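Local coordinates for isomerase/lactonizing enzyme (Agrobacterium tumefaciens, PDB 1RVK), which is of unknown function but belongs to the enolase superfamily and binds magnesium, consistent with an isomerase or lactonizing enzyme, at residues D229-P234 against D248-P253. Sequence-based numbering, arbitrary orientation.
Sequences DWIEEP and DNLDIP. With MG (magnesium ion), chain B.
The side chain of Trp230 meets Pro253 at its root, CB to CB 4.4 Å, and the indole leads away from that proline. The Trp230 side chain also touches Met204 and Val255 of the adjoining strands, while its indole N-H (NE1) reaches the anti lone pair of Glu232 OE1 at 3.1 Å, the acceptor tilted 24° out of the ring plane. The Pro253 ring has Asp229 O over one face, well off-centre toward CG and CD, with CD 3.3 Å from Asp229 O. On the same proline, the carbonyl accepts the backbone hydrogen bond across the contact, Ile231 N to Pro253 O at 2.9 Å, just before strand 230-232 pairs in parallel with 254-256; Trp230 CA adds a CA-H...O contact to this oxygen. Apolar packing comes from Ile252 and Leu250. Ile252, with CG1 anti to the backbone N (chi1 -177°) and chi2 extended (172°), has CD1 3.6 Å from Trp230 C; its CG2 lies 4.0 Å from Ile231 CG2, the two isoleucines crossing at about a right angle. Leu250 CD1 approaches Ile231 CG2 more loosely. Helix 213-224 adjoins this apolar group through Leu219, Leu217 and Leu223. One residue on from Ile231, Glu232 OE2 binds magnesium at 2.2 Å beside Asp206 and Glu258, and OE1 also pairs with Lys169. The contact belongs to the beta-alpha-beta unit of strand 230-232, helix 240-249 and strand 254-256 in the TIM-like barrel of the enolase superfamily, whose metal-binding carboxylates sit at the C-terminal ends of the strands.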
ATOM      1  N   ASP A 229      13.539  -7.201  11.720  1.00 13.77           N
ATOM      2  CA  ASP A 229      13.178  -5.840  12.111  1.00 13.84           C
ATOM      3  C   ASP A 229      11.760  -5.707  12.648  1.00 12.83           C
ATOM      4  O   ASP A 229      11.507  -4.903  13.541  1.00 12.28           O
ATOM      5  CB  ASP A 229      13.348  -4.889  10.925  1.00 16.57           C
ATOM      6  CG  ASP A 229      14.770  -4.399  10.769  1.00 19.66           C
ATOM      7  OD1 ASP A 229      15.698  -5.074  11.263  1.00 21.34           O
ATOM      8  OD2 ASP A 229      14.957  -3.336  10.138  1.00 22.50           O
ATOM      9  N   TRP A 230      10.828  -6.465  12.086  1.00 11.31           N
ATOM     10  CA  TRP A 230       9.460  -6.402  12.574  1.00 10.81           C
ATOM     11  C   TRP A 230       8.602  -7.566  12.113  1.00 10.90           C
ATOM     12  O   TRP A 230       8.934  -8.264  11.154  1.00 10.12           O
ATOM     13  CB  TRP A 230       8.792  -5.060  12.188  1.00 11.39           C
ATOM     14  CG  TRP A 230       8.262  -4.905  10.759  1.00 10.80           C
ATOM     15  CD1 TRP A 230       7.421  -5.755  10.087  1.00 10.15           C
ATOM     16  CD2 TRP A 230       8.448  -3.772   9.893  1.00 11.19           C
ATOM     17  NE1 TRP A 230       7.072  -5.221   8.868  1.00 13.85           N
ATOM     18  CE2 TRP A 230       7.688  -4.005   8.723  1.00 13.21           C
ATOM     19  CE3 TRP A 230       9.181  -2.580   9.997  1.00 13.14           C
ATOM     20  CZ2 TRP A 230       7.641  -3.089   7.663  1.00 13.23           C
ATOM     21  CZ3 TRP A 230       9.133  -1.668   8.940  1.00 14.18           C
ATOM     22  CH2 TRP A 230       8.368  -1.931   7.790  1.00 14.30           C
ATOM     23  N   ILE A 231       7.515  -7.784  12.839  1.00 10.74           N
ATOM     24  CA  ILE A 231       6.559  -8.826  12.516  1.00 11.23           C
ATOM     25  C   ILE A 231       5.309  -8.017  12.198  1.00 12.31           C
ATOM     26  O   ILE A 231       4.930  -7.121  12.954  1.00 12.66           O
ATOM     27  CB  ILE A 231       6.341  -9.797  13.712  1.00 12.65           C
ATOM     28  CG1 ILE A 231       5.328 -10.877  13.322  1.00 13.81           C
ATOM     29  CG2 ILE A 231       5.910  -9.030  14.951  1.00 13.10           C
ATOM     30  CD1 ILE A 231       5.134 -11.947  14.382  1.00 15.76           C
ATOM     31  N   GLU A 232       4.691  -8.314  11.063  1.00 11.57           N
ATOM     32  CA  GLU A 232       3.530  -7.566  10.603  1.00 11.23           C
ATOM     33  C   GLU A 232       2.224  -8.354  10.514  1.00  9.46           C
ATOM     34  O   GLU A 232       2.170  -9.418   9.905  1.00 10.78           O
ATOM     35  CB  GLU A 232       3.869  -6.975   9.233  1.00 12.71           C
ATOM     36  CG  GLU A 232       2.819  -6.067   8.609  1.00 10.20           C
ATOM     37  CD  GLU A 232       3.306  -5.502   7.293  1.00 12.99           C
ATOM     38  OE1 GLU A 232       4.525  -5.268   7.155  1.00 11.97           O
ATOM     39  OE2 GLU A 232       2.480  -5.281   6.396  1.00 12.92           O
ATOM     40  N   GLU A 233       1.181  -7.803  11.129  1.00 11.55           N
ATOM     41  CA  GLU A 233      -0.168  -8.377  11.121  1.00 11.21           C
ATOM     42  C   GLU A 233      -0.229  -9.903  11.186  1.00 11.02           C
ATOM     43  O   GLU A 233      -0.724 -10.554  10.271  1.00 10.65           O
ATOM     44  CB  GLU A 233      -0.913  -7.873   9.871  1.00 11.98           C
ATOM     45  CG  GLU A 233      -2.412  -8.151   9.856  1.00 12.91           C
ATOM     46  CD  GLU A 233      -3.148  -7.423   8.732  1.00 14.32           C
ATOM     47  OE1 GLU A 233      -4.393  -7.524   8.686  1.00 13.68           O
ATOM     48  OE2 GLU A 233      -2.495  -6.756   7.896  1.00 12.76           O
ATOM     49  N   PRO A 234       0.262 -10.499  12.283  1.00 10.66           N
ATOM     50  CA  PRO A 234       0.205 -11.962  12.356  1.00 10.81           C
ATOM     51  C   PRO A 234      -1.117 -12.472  12.928  1.00 11.91           C
ATOM     52  O   PRO A 234      -1.366 -13.677  12.943  1.00 13.05           O
ATOM     53  CB  PRO A 234       1.389 -12.299  13.251  1.00 10.68           C
ATOM     54  CG  PRO A 234       1.351 -11.177  14.244  1.00 11.58           C
ATOM     55  CD  PRO A 234       1.090  -9.948  13.372  1.00  9.36           C
ATOM     56  N   ASP A 248       3.525  -7.254  24.274  1.00 17.12           N
ATOM     57  CA  ASP A 248       4.111  -7.397  25.598  1.00 19.79           C
ATOM     58  C   ASP A 248       4.894  -8.701  25.749  1.00 20.56           C
ATOM     59  O   ASP A 248       5.767  -8.807  26.613  1.00 21.86           O
ATOM     60  CB  ASP A 248       3.020  -7.312  26.669  1.00 22.99           C
ATOM     61  CG  ASP A 248       2.535  -5.888  26.891  1.00 29.26           C
ATOM     62  OD1 ASP A 248       1.556  -5.698  27.645  1.00 31.38           O
ATOM     63  OD2 ASP A 248       3.139  -4.956  26.316  1.00 31.03           O
ATOM     64  N   ASN A 249       4.597  -9.682  24.901  1.00 16.97           N
ATOM     65  CA  ASN A 249       5.274 -10.972  24.976  1.00 17.67           C
ATOM     66  C   ASN A 249       6.390 -11.213  23.962  1.00 18.71           C
ATOM     67  O   ASN A 249       7.083 -12.225  24.040  1.00 22.09           O
ATOM     68  CB  ASN A 249       4.251 -12.111  24.874  1.00 18.71           C
ATOM     69  CG  ASN A 249       3.429 -12.272  26.140  1.00 21.31           C
ATOM     70  OD1 ASN A 249       2.453 -11.554  26.363  1.00 20.32           O
ATOM     71  ND2 ASN A 249       3.839 -13.206  26.989  1.00 22.77           N
ATOM     72  N   LEU A 250       6.562 -10.305  23.007  1.00 15.27           N
ATOM     73  CA  LEU A 250       7.613 -10.467  22.004  1.00 14.96           C
ATOM     74  C   LEU A 250       8.677  -9.391  22.125  1.00 15.83           C
ATOM     75  O   LEU A 250       8.393  -8.282  22.561  1.00 15.35           O
ATOM     76  CB  LEU A 250       7.033 -10.395  20.586  1.00 13.38           C
ATOM     77  CG  LEU A 250       6.129 -11.509  20.064  1.00 13.46           C
ATOM     78  CD1 LEU A 250       5.872 -11.277  18.579  1.00 14.90           C
ATOM     79  CD2 LEU A 250       6.793 -12.862  20.268  1.00 15.60           C
ATOM     80  N   ASP A 251       9.902  -9.724  21.734  1.00 16.40           N
ATOM     81  CA  ASP A 251      10.990  -8.757  21.755  1.00 18.86           C
ATOM     82  C   ASP A 251      10.992  -8.018  20.415  1.00 16.71           C
ATOM     83  O   ASP A 251      11.235  -6.814  20.358  1.00 16.84           O
ATOM     84  CB  ASP A 251      12.336  -9.460  21.965  1.00 22.74           C
ATOM     85  CG  ASP A 251      12.590  -9.815  23.421  1.00 27.57           C
ATOM     86  OD1 ASP A 251      13.606 -10.486  23.699  1.00 31.12           O
ATOM     87  OD2 ASP A 251      11.783  -9.415  24.288  1.00 30.04           O
ATOM     88  N   ILE A 252      10.710  -8.750  19.339  1.00 16.08           N
ATOM     89  CA  ILE A 252      10.683  -8.163  18.000  1.00 13.62           C
ATOM     90  C   ILE A 252       9.558  -7.138  17.880  1.00 13.55           C
ATOM     91  O   ILE A 252       8.447  -7.353  18.373  1.00 12.79           O
ATOM     92  CB  ILE A 252      10.507  -9.258  16.904  1.00 15.44           C
ATOM     93  CG1 ILE A 252      10.552  -8.619  15.513  1.00 15.14           C
ATOM     94  CG2 ILE A 252       9.183  -9.995  17.095  1.00 13.71           C
ATOM     95  CD1 ILE A 252      10.582  -9.628  14.365  1.00 16.46           C
ATOM     96  N   PRO A 253       9.839  -5.996  17.238  1.00 11.62           N
ATOM     97  CA  PRO A 253       8.814  -4.961  17.077  1.00 11.05           C
ATOM     98  C   PRO A 253       7.599  -5.445  16.286  1.00 12.60           C
ATOM     99  O   PRO A 253       7.729  -6.173  15.297  1.00 11.78           O
ATOM    100  CB  PRO A 253       9.559  -3.848  16.347  1.00 11.45           C
ATOM    101  CG  PRO A 253      10.965  -3.995  16.874  1.00 11.88           C
ATOM    102  CD  PRO A 253      11.159  -5.495  16.814  1.00 12.29           C
TER
HETATM  103 MG    MG B 999       0.911  -6.148   5.177  1.00 14.47          MG
HETATM  104  O   HOH W   1      -0.250  -7.036   6.865  1.00 11.49           O
HETATM  105  O   HOH W   2      -0.704  -6.766   3.677  1.00 14.16           O
HETATM  106  O   HOH W   3       2.198  -5.695   3.334  1.00 15.25           O